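Local coordinates for protein Cyclo(L-leucyl-L-phenylalanyl) synthase (Streptomyces noursei, PDB 3OQV) that uses two aminoacyl-tRNAs to form a cyclodipeptide, cyclo(L-phenylalanyl-L-leucyl), without ATP, a step towards the antibacterial albonoursin, at residues H31-I36 with D63-D68. Sequence-based numbering, arbitrary orientation.
Sequences HALIGI and DVVYVD. With DTD (dithiane diol), chain B.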
# COMPACT_ATOMS: atom_id res chain seq x y z
N HIS A 31 11.64 10.27 -6.07
CA HIS A 31 10.32 9.66 -6.20
C HIS A 31 9.78 9.29 -4.84
O HIS A 31 10.49 8.71 -4.02
CB HIS A 31 10.40 8.39 -7.07
CG HIS A 31 9.07 7.74 -7.27
ND1 HIS A 31 8.64 6.66 -6.53
CD2 HIS A 31 8.06 8.02 -8.14
CE1 HIS A 31 7.42 6.31 -6.92
NE2 HIS A 31 7.05 7.13 -7.89
N ALA A 32 8.50 9.57 -4.62
CA ALA A 32 7.79 9.04 -3.47
C ALA A 32 6.62 8.18 -3.90
O ALA A 32 5.96 8.45 -4.92
CB ALA A 32 7.29 10.17 -2.56
N LEU A 33 6.36 7.15 -3.11
CA LEU A 33 5.14 6.38 -3.23
C LEU A 33 4.24 6.59 -2.00
O LEU A 33 4.68 6.43 -0.86
CB LEU A 33 5.46 4.89 -3.40
CG LEU A 33 4.28 3.96 -3.15
CD1 LEU A 33 3.30 4.04 -4.30
CD2 LEU A 33 4.76 2.53 -2.92
N ILE A 34 3.00 6.97 -2.25
CA ILE A 34 1.96 7.01 -1.21
C ILE A 34 0.93 5.92 -1.46
O ILE A 34 0.16 6.01 -2.43
CB ILE A 34 1.21 8.35 -1.25
CG1 ILE A 34 2.17 9.50 -0.95
CG2 ILE A 34 0.05 8.33 -0.23
CD1 ILE A 34 1.63 10.88 -1.33
N GLY A 35 1.02 4.85 -0.68
CA GLY A 35 0.11 3.73 -0.83
C GLY A 35 -1.05 3.91 0.11
O GLY A 35 -0.86 4.29 1.27
N ILE A 36 -2.27 3.75 -0.41
CA ILE A 36 -3.47 4.03 0.34
C ILE A 36 -4.32 2.76 0.39
O ILE A 36 -4.87 2.35 -0.62
CB ILE A 36 -4.30 5.16 -0.31
CG1 ILE A 36 -3.46 6.44 -0.35
CG2 ILE A 36 -5.58 5.41 0.49
CD1 ILE A 36 -4.12 7.62 -1.02
N ASP A 63 3.95 8.75 -6.99
CA ASP A 63 2.84 7.87 -7.34
C ASP A 63 1.94 7.66 -6.14
O ASP A 63 2.41 7.52 -5.02
CB ASP A 63 3.35 6.52 -7.86
CG ASP A 63 3.75 6.59 -9.32
OD1 ASP A 63 2.91 6.28 -10.19
OD2 ASP A 63 4.89 7.01 -9.61
N VAL A 64 0.63 7.73 -6.39
CA VAL A 64 -0.35 7.39 -5.37
C VAL A 64 -1.07 6.13 -5.84
O VAL A 64 -1.60 6.08 -6.97
CB VAL A 64 -1.39 8.50 -5.17
CG1 VAL A 64 -2.32 8.14 -4.03
CG2 VAL A 64 -0.72 9.82 -4.91
N VAL A 65 -0.98 5.08 -5.04
CA VAL A 65 -1.56 3.81 -5.42
C VAL A 65 -2.55 3.43 -4.35
O VAL A 65 -2.21 3.32 -3.17
CB VAL A 65 -0.49 2.71 -5.59
CG1 VAL A 65 -1.13 1.39 -5.99
CG2 VAL A 65 0.55 3.16 -6.63
N TYR A 66 -3.81 3.27 -4.75
CA TYR A 66 -4.80 2.77 -3.82
C TYR A 66 -5.08 1.28 -4.05
O TYR A 66 -5.08 0.80 -5.18
CB TYR A 66 -6.07 3.62 -3.87
CG TYR A 66 -6.83 3.56 -5.16
CD1 TYR A 66 -7.90 2.68 -5.31
CD2 TYR A 66 -6.57 4.46 -6.19
CE1 TYR A 66 -8.65 2.65 -6.47
CE2 TYR A 66 -7.34 4.45 -7.37
CZ TYR A 66 -8.37 3.53 -7.49
OH TYR A 66 -9.15 3.47 -8.63
N VAL A 67 -5.15 0.54 -2.95
CA VAL A 67 -5.13 -0.92 -3.04
C VAL A 67 -6.55 -1.45 -3.13
O VAL A 67 -7.30 -1.44 -2.16
CB VAL A 67 -4.43 -1.53 -1.82
CG1 VAL A 67 -4.31 -3.05 -2.00
CG2 VAL A 67 -3.06 -0.90 -1.64
N ASP A 68 -6.93 -1.88 -4.33
CA ASP A 68 -8.30 -2.26 -4.62
C ASP A 68 -8.42 -3.77 -4.80
O ASP A 68 -9.50 -4.28 -5.05
CB ASP A 68 -8.83 -1.51 -5.86
CG ASP A 68 -8.00 -1.79 -7.12
OD1 ASP A 68 -6.77 -2.02 -7.01
OD2 ASP A 68 -8.58 -1.73 -8.22
S1 DTD B . 2.73 -0.65 -0.08
C1 DTD B . 2.54 -0.56 1.67
C2 DTD B . 1.61 0.60 1.98
O2 DTD B . 1.80 1.04 3.33
C3 DTD B . 0.17 0.17 1.73
O3 DTD B . -0.74 0.85 2.61
C4 DTD B . -0.23 0.44 0.28
S4 DTD B . 0.91 -0.31 -0.84
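Ile36 CD1 meets Val64 CG1 at 3.5 Å; with CG1 anti to the carbonyl carbon (chi1 -61°) and CD1 anti to CA (chi2 178°), the isoleucine runs extended to Val64. Branching at CB suits both residues to an extended strand and gives each a broad apolar flank; Leu96 and Leu100 of helix 82-107 pack on Ile36. On the other face Leu33 CD1 rests on Val65 CG2 at 3.7 Å, the longer leucine reaching two residues ahead of its register partner Asp63. At Gly35 a CB would point to this same face and collide with the bound dithiane diol, whose C4 sits 3.5 Å from Gly35 CA and 3.7 Å from Val67 CG2. Five backbone hydrogen bonds, from Asp63 N to Ala32 O through Val67 N to Ile36 O, join the strands. At the polar end His31 NE2 gives Asp63 OD2 a 2.8 Å bond, in the ring plane and to the anti lone pair; Ser198 holds ND1, while Arg115 and Arg117 take OD1. A leucine in place of His31 would probably leave OD2 without this donor and Ser198 without its ring partner. Parallel strands 29-37 and 59-67, linked through helix 45-58, form a beta-alpha-beta unit of the Rossmann fold, whose C-terminal strand ends line the ligand pocket.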